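Local coordinates for protein aldo-keto Reductase, OXIDOREDUCTASE (Salmonella typhimurium, PDB 5T79) that binds NADPH and probably acts as an aldo-keto reductase, of interest for the biocatalytic reduction of 3-hydroxybutanal to 1,3-butanediol, at residues A[153-156]-A[157-161]; A[77-80]-A[81-85]; A[33-37]-A[38-42]. All coordinates share one frame; numbering follows the deposited sequence. Where two conformers were deposited one is given.

Interaction 1 (A[153-156]-A[157-161])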
ATOM      1  N   LEU A 153      17.349  -6.921  -6.221  1.00 13.64           N
ATOM      2  CA  LEU A 153      16.880  -5.632  -5.669  1.00 11.90           C
ATOM      3  C   LEU A 153      18.064  -4.664  -5.490  1.00 15.77           C
ATOM      4  O   LEU A 153      17.981  -3.510  -5.910  1.00 13.14           O
ATOM      5  CB  LEU A 153      16.150  -5.836  -4.318  1.00 10.92           C
ATOM      6  CG  LEU A 153      14.831  -6.646  -4.384  1.00 12.53           C
ATOM      7  CD1 LEU A 153      14.220  -6.754  -2.986  1.00 11.94           C
ATOM      8  CD2 LEU A 153      13.792  -5.975  -5.352  1.00 12.11           C
ATOM      9  N   ASP A 154      19.150  -5.129  -4.848  1.00 14.42           N
ATOM     10  CA  ASP A 154      20.384  -4.351  -4.646  1.00 14.90           C
ATOM     11  C   ASP A 154      20.928  -3.857  -6.017  1.00 17.39           C
ATOM     12  O   ASP A 154      21.271  -2.687  -6.166  1.00 16.30           O
ATOM     13  CB  ASP A 154      21.434  -5.251  -3.947  1.00 17.17           C
ATOM     14  CG  ASP A 154      22.796  -4.599  -3.814  1.00 22.64           C
ATOM     15  OD1 ASP A 154      22.916  -3.634  -3.039  1.00 20.20           O
ATOM     16  OD2 ASP A 154      23.748  -5.071  -4.477  1.00 22.97           O
ATOM     17  N   HIS A 155      20.964  -4.750  -7.026  1.00 13.42           N
ATOM     18  CA  HIS A 155      21.432  -4.377  -8.371  1.00 13.14           C
ATOM     19  C   HIS A 155      20.597  -3.239  -8.988  1.00 15.98           C
ATOM     20  O   HIS A 155      21.168  -2.308  -9.558  1.00 15.26           O
ATOM     21  CB  HIS A 155      21.382  -5.609  -9.302  1.00 13.62           C
ATOM     22  CG  HIS A 155      21.739  -5.309 -10.720  1.00 15.98           C
ATOM     23  ND1 HIS A 155      23.048  -5.109 -11.105  1.00 18.15           N
ATOM     24  CD2 HIS A 155      20.935  -5.197 -11.803  1.00 17.52           C
ATOM     25  CE1 HIS A 155      23.003  -4.889 -12.410  1.00 18.65           C
ATOM     26  NE2 HIS A 155      21.749  -4.946 -12.872  1.00 18.47           N
ATOM     27  N   LEU A 156      19.260  -3.319  -8.877  1.00 11.84           N
ATOM     28  CA  LEU A 156      18.337  -2.347  -9.490  1.00 11.07           C
ATOM     29  C   LEU A 156      18.460  -0.983  -8.799  1.00 15.00           C
ATOM     30  O   LEU A 156      18.369   0.056  -9.465  1.00 14.05           O
ATOM     31  CB  LEU A 156      16.894  -2.885  -9.450  1.00 10.26           C
ATOM     32  CG  LEU A 156      16.665  -4.118 -10.403  1.00 14.49           C
ATOM     33  CD1 LEU A 156      15.351  -4.849 -10.061  1.00 14.19           C
ATOM     34  CD2 LEU A 156      16.703  -3.703 -11.922  1.00 12.89           C
ATOM     35  N   VAL A 157      18.824  -0.985  -7.500  1.00 10.92           N
ATOM     36  CA  VAL A 157      19.069   0.306  -6.819  1.00 10.94           C
ATOM     37  C   VAL A 157      20.429   0.867  -7.272  1.00 15.83           C
ATOM     38  O   VAL A 157      20.516   2.046  -7.642  1.00 15.73           O
ATOM     39  CB  VAL A 157      18.985   0.132  -5.276  1.00 13.92           C
ATOM     40  CG1 VAL A 157      19.567   1.344  -4.529  1.00 14.08           C
ATOM     41  CG2 VAL A 157      17.534  -0.055  -4.870  1.00 12.59           C
ATOM     42  N   ARG A 158      21.493   0.026  -7.244  1.00 13.28           N
ATOM     43  CA  ARG A 158      22.835   0.504  -7.638  1.00 15.09           C
ATOM     44  C   ARG A 158      22.864   1.014  -9.083  1.00 20.25           C
ATOM     45  O   ARG A 158      23.584   1.965  -9.370  1.00 21.13           O
ATOM     46  CB  ARG A 158      23.914  -0.567  -7.398  1.00 17.63           C
ATOM     47  CG  ARG A 158      24.102  -0.772  -5.883  1.00 21.64           C
ATOM     48  CD  ARG A 158      25.097  -1.847  -5.526  1.00 27.92           C
ATOM     49  NE  ARG A 158      25.083  -2.061  -4.080  1.00 26.75           N
ATOM     50  CZ  ARG A 158      25.777  -1.343  -3.202  1.00 38.30           C
ATOM     51  NH1 ARG A 158      26.580  -0.367  -3.615  1.00 25.87           N
ATOM     52  NH2 ARG A 158      25.689  -1.607  -1.907  1.00 28.10           N
ATOM     53  N   HIS A 159      22.037   0.449  -9.950  0.59 18.95           N
ATOM     54  CA  HIS A 159      22.059   0.859 -11.346  0.59 20.13           C
ATOM     55  C   HIS A 159      20.871   1.802 -11.680  0.59 23.74           C
ATOM     56  O   HIS A 159      20.507   1.971 -12.846  0.59 24.78           O
ATOM     57  CB  HIS A 159      22.186  -0.378 -12.239  0.59 21.88           C
ATOM     58  CG  HIS A 159      23.528  -1.006 -12.010  0.59 26.32           C
ATOM     59  ND1 HIS A 159      24.686  -0.440 -12.538  0.59 29.55           N
ATOM     60  CD2 HIS A 159      23.884  -1.976 -11.138  0.59 27.80           C
ATOM     61  CE1 HIS A 159      25.686  -1.143 -12.036  0.59 29.43           C
ATOM     62  NE2 HIS A 159      25.252  -2.087 -11.202  0.59 28.94           N
ATOM     63  N   GLY A 160      20.395   2.494 -10.639  1.00 18.06           N
ATOM     64  CA  GLY A 160      19.466   3.619 -10.688  1.00 18.15           C
ATOM     65  C   GLY A 160      18.067   3.443 -11.237  1.00 19.38           C
ATOM     66  O   GLY A 160      17.451   4.439 -11.641  1.00 19.45           O
ATOM     67  N   LYS A 161      17.544   2.207 -11.239  1.00 13.11           N
ATOM     68  CA  LYS A 161      16.182   1.926 -11.715  1.00 12.05           C
ATOM     69  C   LYS A 161      15.171   2.012 -10.572  1.00 14.42           C
ATOM     70  O   LYS A 161      13.970   2.110 -10.834  1.00 13.09           O
ATOM     71  CB  LYS A 161      16.104   0.569 -12.427  1.00 12.50           C
ATOM     72  CG  LYS A 161      16.940   0.569 -13.713  1.00 13.06           C
ATOM     73  CD  LYS A 161      16.850  -0.756 -14.430  1.00 15.94           C
ATOM     74  CE  LYS A 161      17.538  -0.642 -15.797  1.00 28.79           C
ATOM     75  NZ  LYS A 161      17.721  -1.990 -16.435  1.00 30.01           N
TER
HETATM   76  O   HOH W   1      25.280  -4.631  -9.135  1.00 23.55           O
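Asp154 and Arg158, one helical turn apart, form a salt bridge on the last turn of helix 146-158. Arg158 NE gives its hydrogen to Asp154 OD1 at 2.9 Å. The oxygen is met on its syn side, somewhat out of the carboxylate plane, while it lies near the guanidinium plane. The two planes are turned 59° apart. Asp154 reaches down the helix because its CG stands anti to the backbone N (chi1 174°). Asp154 OD1 also bonds Thr187, and Arg158 NH2 bonds the carbonyl of Leu185, so the pair ties this helix to the end of helix 172-185 and the loop after it.

One residue further on, His159 CD2 lies 3.2 Å from His155 ND1. The rings meet obliquely, with planes at 41°. A water in the plane of both rings joins His155 ND1 (3.0 Å) to His159 NE2 (3.3 Å). His159 has a second conformer, so this pairing is tentative. His155 binds zinc in a crystal structure of this protein, but no zinc is bound to it here.

Beyond these pairs the helix ends in a Schellman motif. Lys161 N bonds Leu156 O at 2.9 Å, Gly160 N bonds Val157 O, and Gly160 takes the positive phi. Lys161 NZ forms a salt bridge with Asp121 of helix 113-127. Two partners on Asp154 OD1 should hold the carboxylate in place and probably favour its charged form.

Interaction 2 (A[77-80]-A[81-85])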
ATOM      1  N   PHE A  77      -1.614   5.071 -15.421  1.00 12.18           N
ATOM      2  CA  PHE A  77      -0.891   5.961 -14.494  1.00 12.97           C
ATOM      3  C   PHE A  77       0.193   6.742 -15.264  1.00 17.19           C
ATOM      4  O   PHE A  77       0.316   7.948 -15.078  1.00 16.55           O
ATOM      5  CB  PHE A  77      -0.255   5.167 -13.334  1.00 14.00           C
ATOM      6  CG  PHE A  77       0.590   6.049 -12.441  1.00 15.09           C
ATOM      7  CD1 PHE A  77      -0.002   6.886 -11.505  1.00 18.38           C
ATOM      8  CD2 PHE A  77       1.973   6.066 -12.564  1.00 17.64           C
ATOM      9  CE1 PHE A  77       0.773   7.716 -10.695  1.00 20.71           C
ATOM     10  CE2 PHE A  77       2.750   6.907 -11.766  1.00 21.38           C
ATOM     11  CZ  PHE A  77       2.145   7.732 -10.840  1.00 20.25           C
ATOM     12  N   GLY A  78       0.948   6.050 -16.114  1.00 14.80           N
ATOM     13  CA  GLY A  78       1.982   6.661 -16.959  1.00 15.25           C
ATOM     14  C   GLY A  78       1.449   7.799 -17.821  1.00 18.66           C
ATOM     15  O   GLY A  78       2.045   8.877 -17.871  1.00 17.55           O
ATOM     16  N   ARG A  79       0.293   7.589 -18.464  1.00 15.57           N
ATOM     17  CA  ARG A  79      -0.355   8.624 -19.293  1.00 15.22           C
ATOM     18  C   ARG A  79      -0.788   9.830 -18.430  1.00 17.13           C
ATOM     19  O   ARG A  79      -0.527  10.979 -18.815  1.00 16.62           O
ATOM     20  CB  ARG A  79      -1.589   8.042 -20.022  1.00 15.49           C
ATOM     21  CG  ARG A  79      -2.315   9.076 -20.894  1.00 22.96           C
ATOM     22  CD  ARG A  79      -3.599   8.538 -21.476  1.00 26.98           C
ATOM     23  NE  ARG A  79      -4.503   9.615 -21.905  1.00 28.10           N
ATOM     24  CZ  ARG A  79      -5.807   9.454 -22.109  1.00 39.20           C
ATOM     25  NH1 ARG A  79      -6.369   8.263 -21.942  1.00 26.04           N
ATOM     26  NH2 ARG A  79      -6.556  10.475 -22.497  1.00 31.78           N
ATOM     27  N   ILE A  80      -1.470   9.571 -17.291  1.00 14.32           N
ATOM     28  CA  ILE A  80      -1.960  10.643 -16.406  1.00 14.20           C
ATOM     29  C   ILE A  80      -0.759  11.413 -15.831  1.00 16.89           C
ATOM     30  O   ILE A  80      -0.810  12.647 -15.734  1.00 15.92           O
ATOM     31  CB  ILE A  80      -2.923  10.116 -15.316  1.00 16.56           C
ATOM     32  CG1 ILE A  80      -4.217   9.566 -15.972  1.00 16.05           C
ATOM     33  CG2 ILE A  80      -3.274  11.221 -14.270  1.00 17.84           C
ATOM     34  CD1 ILE A  80      -4.996   8.547 -15.098  1.00 17.43           C
ATOM     35  N   LEU A  81       0.312  10.697 -15.477  1.00 14.56           N
ATOM     36  CA  LEU A  81       1.543  11.328 -14.977  1.00 15.96           C
ATOM     37  C   LEU A  81       2.106  12.313 -16.033  1.00 19.95           C
ATOM     38  O   LEU A  81       2.401  13.463 -15.697  1.00 18.84           O
ATOM     39  CB  LEU A  81       2.597  10.277 -14.600  1.00 16.12           C
ATOM     40  CG  LEU A  81       4.036  10.778 -14.420  1.00 22.98           C
ATOM     41  CD1 LEU A  81       4.197  11.618 -13.160  1.00 24.60           C
ATOM     42  CD2 LEU A  81       4.985   9.627 -14.381  1.00 27.26           C
ATOM     43  N   GLN A  82       2.224  11.861 -17.299  1.00 16.98           N
ATOM     44  CA  GLN A  82       2.750  12.685 -18.400  1.00 18.14           C
ATOM     45  C   GLN A  82       1.845  13.904 -18.644  1.00 19.89           C
ATOM     46  O   GLN A  82       2.337  15.017 -18.853  1.00 18.73           O
ATOM     47  CB  GLN A  82       2.855  11.827 -19.687  1.00 20.70           C
ATOM     48  CG  GLN A  82       3.314  12.583 -20.954  1.00 40.82           C
ATOM     49  CD  GLN A  82       4.767  13.024 -20.950  1.00 72.83           C
ATOM     50  OE1 GLN A  82       5.659  12.367 -20.396  1.00 71.85           O
ATOM     51  NE2 GLN A  82       5.046  14.139 -21.617  1.00 68.86           N
ATOM     52  N   GLU A  83       0.520  13.693 -18.620  1.00 16.54           N
ATOM     53  CA  GLU A  83      -0.418  14.768 -18.941  1.00 15.48           C
ATOM     54  C   GLU A  83      -0.587  15.780 -17.828  1.00 18.85           C
ATOM     55  O   GLU A  83      -0.698  16.977 -18.123  1.00 17.61           O
ATOM     56  CB  GLU A  83      -1.801  14.192 -19.301  1.00 16.49           C
ATOM     57  CG  GLU A  83      -1.814  13.450 -20.636  1.00 23.39           C
ATOM     58  CD  GLU A  83      -3.098  12.729 -21.007  1.00 40.80           C
ATOM     59  OE1 GLU A  83      -4.000  12.610 -20.147  1.00 32.75           O
ATOM     60  OE2 GLU A  83      -3.180  12.239 -22.155  1.00 30.48           O
ATOM     61  N   ASP A  84      -0.611  15.328 -16.557  1.00 14.41           N
ATOM     62  CA  ASP A  84      -0.959  16.219 -15.464  1.00 14.94           C
ATOM     63  C   ASP A  84       0.056  16.389 -14.347  1.00 19.81           C
ATOM     64  O   ASP A  84      -0.011  17.405 -13.658  1.00 20.77           O
ATOM     65  CB  ASP A  84      -2.268  15.693 -14.807  1.00 16.27           C
ATOM     66  CG  ASP A  84      -3.486  15.563 -15.713  1.00 19.90           C
ATOM     67  OD1 ASP A  84      -3.580  16.326 -16.708  1.00 22.45           O
ATOM     68  OD2 ASP A  84      -4.383  14.763 -15.388  1.00 20.88           O
ATOM     69  N   PHE A  85       0.947  15.417 -14.113  1.00 15.14           N
ATOM     70  CA  PHE A  85       1.796  15.469 -12.924  1.00 15.12           C
ATOM     71  C   PHE A  85       3.299  15.645 -13.138  1.00 19.92           C
ATOM     72  O   PHE A  85       4.013  15.700 -12.139  1.00 18.68           O
ATOM     73  CB  PHE A  85       1.599  14.171 -12.122  1.00 15.13           C
ATOM     74  CG  PHE A  85       0.257  14.064 -11.428  1.00 16.37           C
ATOM     75  CD1 PHE A  85      -0.833  13.481 -12.071  1.00 19.02           C
ATOM     76  CD2 PHE A  85       0.102  14.489 -10.116  1.00 16.71           C
ATOM     77  CE1 PHE A  85      -2.068  13.347 -11.419  1.00 19.25           C
ATOM     78  CE2 PHE A  85      -1.131  14.353  -9.461  1.00 19.85           C
ATOM     79  CZ  PHE A  85      -2.205  13.782 -10.116  1.00 17.94           C
TER
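Two first torsions bring Arg79 and Glu83 together on helix 72-85. Arg79 sends CG opposite its backbone N (chi1 180°) and runs extended to NE. Glu83 turns the other way, with CG beside the backbone N (chi1 -70°), and then extends back along the helix. Arg79 NE meets Glu83 OE2 at 2.9 Å in a nearly straight bond, 172° at the hydrogen. The acceptor lies in the guanidinium plane, but the N-H comes from above the carboxylate plane. The two planes are almost perpendicular. This salt bridge uses one carboxylate oxygen of Glu83. The other, OE1, pairs with Arg46 of helix 42-54. Arg46 also bonds Asp84 OD2, which takes a further hydrogen bond from Gln50.

Ile80 and Phe85 form one apolar pair of these turns. They lie side by side and point the same way. Ile80 CG2 touches Phe85 CE1 at 3.8 Å, at the edge of the ring. Phe77 CE2 and Leu81 CD2 are a looser pair at 4.4 Å. Phe77 and Ile80 also pack on Leu49 of helix 42-54.

The backbone bonds run four residues apart. The first joins Leu81 N to Phe77 O at 2.8 Å, and the series runs on to Asp84 N with Ile80 O. Residues 81-85 form a wider, pi-type turn. An i to i+4 salt bridge on one face and apolar packing on another mark an amphipathic helix. Here it is the helix of the beta-alpha-beta unit 59-61, 72-85, 93-98 in the TIM barrel of the aldo-keto reductases.

Interaction 3 (A[33-37]-A[38-42]). With NDP (NADPH dihydro-nicotinamide-adenine-dinucleotide phosphate), chain E.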
ATOM      1  N   TRP A  33      -4.552  -0.996  -7.297  1.00 19.59           N
ATOM      2  CA  TRP A  33      -4.961  -2.407  -7.490  1.00 21.99           C
ATOM      3  C   TRP A  33      -6.259  -2.488  -8.253  1.00 26.07           C
ATOM      4  O   TRP A  33      -6.333  -3.249  -9.209  1.00 26.24           O
ATOM      5  CB  TRP A  33      -5.074  -3.138  -6.147  1.00 23.32           C
ATOM      6  CG  TRP A  33      -5.417  -4.604  -6.210  1.00 26.85           C
ATOM      7  CD1 TRP A  33      -4.985  -5.517  -7.125  1.00 30.29           C
ATOM      8  CD2 TRP A  33      -6.152  -5.344  -5.222  1.00 28.13           C
ATOM      9  NE1 TRP A  33      -5.469  -6.768  -6.809  1.00 31.35           N
ATOM     10  CE2 TRP A  33      -6.192  -6.689  -5.649  1.00 33.21           C
ATOM     11  CE3 TRP A  33      -6.834  -4.986  -4.048  1.00 30.59           C
ATOM     12  CZ2 TRP A  33      -6.888  -7.681  -4.942  1.00 34.17           C
ATOM     13  CZ3 TRP A  33      -7.501  -5.974  -3.330  1.00 33.42           C
ATOM     14  CH2 TRP A  33      -7.536  -7.299  -3.785  1.00 34.61           C
ATOM     15  N   HIS A  34      -7.255  -1.669  -7.885  1.00 22.47           N
ATOM     16  CA  HIS A  34      -8.513  -1.605  -8.627  1.00 23.19           C
ATOM     17  C   HIS A  34      -8.800  -0.182  -9.050  1.00 22.91           C
ATOM     18  O   HIS A  34      -8.318   0.758  -8.406  1.00 22.25           O
ATOM     19  CB  HIS A  34      -9.686  -2.156  -7.778  1.00 25.88           C
ATOM     20  CG  HIS A  34      -9.578  -3.624  -7.464  1.00 31.46           C
ATOM     21  ND1 HIS A  34      -9.865  -4.113  -6.202  1.00 34.78           N
ATOM     22  CD2 HIS A  34      -9.186  -4.655  -8.251  1.00 34.07           C
ATOM     23  CE1 HIS A  34      -9.655  -5.418  -6.263  1.00 34.81           C
ATOM     24  NE2 HIS A  34      -9.237  -5.791  -7.472  1.00 34.83           N
ATOM     25  N   ASN A  35      -9.589  -0.028 -10.137  1.00 18.55           N
ATOM     26  CA  ASN A  35     -10.116   1.215 -10.715  1.00 18.70           C
ATOM     27  C   ASN A  35      -9.104   2.005 -11.561  1.00 19.65           C
ATOM     28  O   ASN A  35      -9.379   3.157 -11.901  1.00 19.14           O
ATOM     29  CB  ASN A  35     -10.727   2.116  -9.618  1.00 22.32           C
ATOM     30  CG  ASN A  35     -11.800   1.372  -8.858  1.00 34.75           C
ATOM     31  OD1 ASN A  35     -12.829   1.020  -9.416  1.00 34.35           O
ATOM     32  ND2 ASN A  35     -11.512   0.966  -7.632  1.00 28.02           N
ATOM     33  N   PHE A  36      -7.975   1.369 -11.974  1.00 14.19           N
ATOM     34  CA  PHE A  36      -6.989   2.035 -12.826  1.00 14.08           C
ATOM     35  C   PHE A  36      -6.705   1.213 -14.113  1.00 18.59           C
ATOM     36  O   PHE A  36      -5.852   1.602 -14.898  1.00 18.97           O
ATOM     37  CB  PHE A  36      -5.682   2.358 -12.034  1.00 14.66           C
ATOM     38  CG  PHE A  36      -5.942   3.457 -11.016  1.00 15.14           C
ATOM     39  CD1 PHE A  36      -6.543   3.170  -9.793  1.00 16.30           C
ATOM     40  CD2 PHE A  36      -5.635   4.784 -11.306  1.00 15.80           C
ATOM     41  CE1 PHE A  36      -6.844   4.181  -8.881  1.00 16.61           C
ATOM     42  CE2 PHE A  36      -5.944   5.802 -10.391  1.00 17.53           C
ATOM     43  CZ  PHE A  36      -6.542   5.488  -9.182  1.00 15.07           C
ATOM     44  N   GLY A  37      -7.511   0.175 -14.366  1.00 14.69           N
ATOM     45  CA  GLY A  37      -7.369  -0.676 -15.543  1.00 15.15           C
ATOM     46  C   GLY A  37      -8.185  -0.188 -16.726  1.00 19.59           C
ATOM     47  O   GLY A  37      -8.716   0.931 -16.708  1.00 18.18           O
ATOM     48  N   ASP A  38      -8.285  -1.024 -17.768  1.00 16.69           N
ATOM     49  CA  ASP A  38      -9.031  -0.680 -18.980  1.00 16.09           C
ATOM     50  C   ASP A  38     -10.539  -0.926 -18.812  1.00 20.46           C
ATOM     51  O   ASP A  38     -11.318  -0.573 -19.705  1.00 20.79           O
ATOM     52  CB  ASP A  38      -8.503  -1.485 -20.190  1.00 17.12           C
ATOM     53  CG  ASP A  38      -7.116  -1.093 -20.691  1.00 19.24           C
ATOM     54  OD1 ASP A  38      -6.613  -0.008 -20.291  1.00 19.88           O
ATOM     55  OD2 ASP A  38      -6.528  -1.872 -21.466  1.00 22.66           O
ATOM     56  N   THR A  39     -10.957  -1.539 -17.680  1.00 17.03           N
ATOM     57  CA  THR A  39     -12.372  -1.843 -17.411  1.00 17.53           C
ATOM     58  C   THR A  39     -13.075  -0.730 -16.633  1.00 23.36           C
ATOM     59  O   THR A  39     -14.272  -0.853 -16.327  1.00 23.34           O
ATOM     60  CB  THR A  39     -12.528  -3.164 -16.653  1.00 24.13           C
ATOM     61  OG1 THR A  39     -11.766  -3.089 -15.458  1.00 21.72           O
ATOM     62  CG2 THR A  39     -12.130  -4.373 -17.479  1.00 25.07           C
ATOM     63  N   THR A  40     -12.349   0.332 -16.297  1.00 20.35           N
ATOM     64  CA  THR A  40     -12.938   1.484 -15.613  1.00 21.38           C
ATOM     65  C   THR A  40     -12.633   2.707 -16.493  1.00 22.37           C
ATOM     66  O   THR A  40     -11.943   2.561 -17.502  1.00 23.85           O
ATOM     67  CB  THR A  40     -12.467   1.575 -14.140  1.00 31.11           C
ATOM     68  OG1 THR A  40     -11.069   1.430 -14.098  1.00 26.97           O
ATOM     69  CG2 THR A  40     -13.097   0.498 -13.246  1.00 31.65           C
ATOM     70  N   ARG A  41     -13.228   3.869 -16.193  1.00 16.37           N
ATOM     71  CA  ARG A  41     -13.055   5.062 -17.036  1.00 15.52           C
ATOM     72  C   ARG A  41     -11.839   5.852 -16.604  1.00 19.35           C
ATOM     73  O   ARG A  41     -11.667   6.099 -15.409  1.00 16.66           O
ATOM     74  CB  ARG A  41     -14.299   5.952 -16.972  1.00 15.89           C
ATOM     75  CG  ARG A  41     -15.550   5.247 -17.468  1.00 22.18           C
ATOM     76  CD  ARG A  41     -16.782   6.072 -17.135  1.00 26.77           C
ATOM     77  NE  ARG A  41     -18.004   5.437 -17.632  1.00 33.22           N
ATOM     78  CZ  ARG A  41     -18.837   4.731 -16.871  1.00 55.90           C
ATOM     79  NH1 ARG A  41     -18.572   4.536 -15.583  1.00 46.68           N
ATOM     80  NH2 ARG A  41     -19.940   4.208 -17.393  1.00 42.64           N
ATOM     81  N   VAL A  42     -10.995   6.256 -17.580  1.00 18.34           N
ATOM     82  CA  VAL A  42      -9.779   7.038 -17.298  1.00 17.79           C
ATOM     83  C   VAL A  42     -10.170   8.398 -16.687  1.00 18.90           C
ATOM     84  O   VAL A  42      -9.458   8.872 -15.811  1.00 17.94           O
ATOM     85  CB  VAL A  42      -8.855   7.164 -18.545  1.00 23.62           C
ATOM     86  CG1 VAL A  42      -7.803   8.271 -18.375  1.00 24.33           C
ATOM     87  CG2 VAL A  42      -8.161   5.833 -18.822  1.00 23.41           C
TER
HETATM   88  PA  NDP E 404      -9.254  -1.221   0.913  0.57 25.60           P
HETATM   89  O1A NDP E 404      -8.975   0.175   1.383  0.57 23.10           O
HETATM   90  O2A NDP E 404      -9.222  -2.412   1.761  0.57  3.00           O
HETATM   91  O5B NDP E 404     -10.676  -1.313   0.165  0.57 30.54           O
HETATM   92  C5B NDP E 404     -10.780  -0.497  -1.018  0.57 33.61           C
HETATM   93  C4B NDP E 404     -12.129  -0.646  -1.665  0.57 36.76           C
HETATM   94  O4B NDP E 404     -13.161  -0.538  -0.658  0.57 36.96           O
HETATM   95  C3B NDP E 404     -12.427   0.429  -2.709  0.57 37.02           C
HETATM   96  O3B NDP E 404     -12.062  -0.027  -4.010  0.57 36.15           O
HETATM   97  C2B NDP E 404     -13.922   0.673  -2.550  0.57 37.50           C
HETATM   98  O2B NDP E 404     -14.691  -0.249  -3.353  0.57 39.95           O
HETATM   99  C1B NDP E 404     -14.163   0.371  -1.070  0.57 37.87           C
HETATM  100  N9A NDP E 404     -14.115   1.536  -0.192  0.57 36.26           N
HETATM  101  C8A NDP E 404     -13.011   2.247   0.200  0.57 35.68           C
HETATM  102  N7A NDP E 404     -13.278   3.247   1.006  0.57 35.76           N
HETATM  103  C5A NDP E 404     -14.657   3.195   1.147  0.57 35.69           C
HETATM  104  C6A NDP E 404     -15.575   4.025   1.824  0.57 35.32           C
HETATM  105  N6A NDP E 404     -15.217   5.029   2.631  0.57 34.12           N
HETATM  106  N1A NDP E 404     -16.891   3.744   1.688  0.57 34.99           N
HETATM  107  C2A NDP E 404     -17.252   2.675   0.969  0.57 36.80           C
HETATM  108  N3A NDP E 404     -16.478   1.810   0.308  0.57 38.18           N
HETATM  109  C4A NDP E 404     -15.184   2.140   0.420  0.57 37.05           C
HETATM  110  O3  NDP E 404      -8.078  -1.327  -0.148  0.57 26.24           O
HETATM  111  PN  NDP E 404      -7.717  -2.610  -1.031  0.57 27.93           P
HETATM  112  O1N NDP E 404      -8.353  -2.217  -2.313  0.57 32.48           O
HETATM  113  O2N NDP E 404      -8.091  -3.928  -0.369  0.57 32.86           O
HETATM  114  O5D NDP E 404      -6.104  -2.758  -1.168  0.57 32.03           O
HETATM  115  C5D NDP E 404      -5.314  -1.607  -0.762  0.57 28.76           C
HETATM  116  C4D NDP E 404      -4.116  -1.430  -1.665  0.57 27.17           C
HETATM  117  O4D NDP E 404      -3.087  -2.354  -1.263  0.57 30.19           O
HETATM  118  C3D NDP E 404      -4.328  -1.694  -3.145  0.57 24.81           C
HETATM  119  O3D NDP E 404      -4.904  -0.562  -3.779  0.57 29.20           O
HETATM  120  C2D NDP E 404      -2.922  -2.087  -3.620  0.57 22.73           C
HETATM  121  O2D NDP E 404      -2.054  -1.043  -4.061  0.57  8.02           O
HETATM  122  C1D NDP E 404      -2.356  -2.797  -2.387  0.57 29.37           C
HETATM  123  N1N NDP E 404      -2.505  -4.266  -2.430  0.57 30.84           N
HETATM  124  C2N NDP E 404      -1.330  -5.013  -2.360  0.57 32.00           C
HETATM  125  C3N NDP E 404      -1.323  -6.357  -2.385  0.57 30.12           C
HETATM  126  C7N NDP E 404      -0.059  -7.086  -2.017  0.57 24.57           C
HETATM  127  O7N NDP E 404      -0.104  -8.321  -2.122  0.57 23.96           O
HETATM  128  N7N NDP E 404       1.049  -6.440  -1.650  0.57 15.11           N
HETATM  129  C4N NDP E 404      -2.584  -7.102  -2.731  0.57 33.01           C
HETATM  130  C5N NDP E 404      -3.800  -6.263  -2.525  0.57 32.96           C
HETATM  131  C6N NDP E 404      -3.753  -4.950  -2.416  0.57 30.65           C
HETATM  132  P2B NDP E 404     -15.966   0.062  -4.311  0.57 40.57           P
HETATM  133  O1X NDP E 404     -15.789  -0.215  -5.757  0.57 40.60           O
HETATM  134  O2X NDP E 404     -17.029  -0.812  -3.658  0.57 42.73           O
HETATM  135  O3X NDP E 404     -16.325   1.512  -4.006  0.57 41.55           O
HETATM  136  O   HOH W   2     -11.759   4.475 -12.855  1.00 23.63           O
HETATM  137  O   HOH W   3     -10.208  -1.107 -14.018  1.00 21.40           O
HETATM  138  O   HOH W   4      -9.480   3.301 -15.511  1.00 29.80           O
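Trp33 opens the segment with its indole between NADPH and His34. NADPH C5N lies over one face, offset toward the rim, with Trp33 CD2 at 3.7 Å from it. His34 CE1 covers the opposite face, also near the rim. Trp33 CG stands opposite the backbone N (chi1 -177°), and this brings a face of the indole against C5N and C6N of the nicotinamide. Its CB packs on the nicotinamide ribose, 3.4 Å from NADPH C3D. Tyr66, another cofactor-binding residue, meets the same indole with its ring.

Asn35 comes next, and here the two segments touch. Its amide approaches the adenosine ribose, with ND2 3.8 Å from NADPH O3B. The other branch of the amide, Asn35 OD1, lies 3.9 Å from the methyl CG2 of Thr40, the two side chains crossing at a slant. The Asn35 carbonyl accepts from a water that also donates to Arg41 O, and it bonds Ser45 OG of helix 42-54. These residues lie in the loop that follows barrel strand 24-31 and leads to helix 42-54. Cofactor binding by such loops at the C-terminal ends of the strands is usual in TIM barrels. Arg41 is the N-cap residue of that helix.

Phe36 turns away from residues 38-42 and packs on Ser45, Leu48 and Leu49. Its carbonyl accepts from Asn76 of helix 72-85.

Gly37 is tied to the returning chain by two waters. One gives a hydrogen to Gly37 O at 2.8 Å and is bonded to Thr40 OG1, also at 2.8 Å. The other is weakly bonded by Gly37 N and lies 2.9 Å from Thr39 OG1 and 2.7 Å from Thr40 OG1. The hydroxyl of Thr40 reaches both waters from between its backbone N and carbonyl carbon (chi1 48°).

From the N terminus, interaction 3 comes first. It closes a short turn within the loop from strand 24-31 to helix 42-54, beside NADPH. Interaction 2 follows on helix 72-85, and interaction 1 comes last, at the end of helix 146-158. All three are local, lie in series, and neither nest nor cross. Interactions 2 and 3 have centres about 15 Å apart. They touch where Arg79 NH1 packs on Val42 CG1 at 3.8 Å; helix 42-54 begins in interaction 3 and packs against interaction 2. Interaction 1 stands apart, its centre about 24 Å from that of interaction 2 and about 30 Å from that of interaction 3. It belongs to another beta-alpha-beta unit of the barrel.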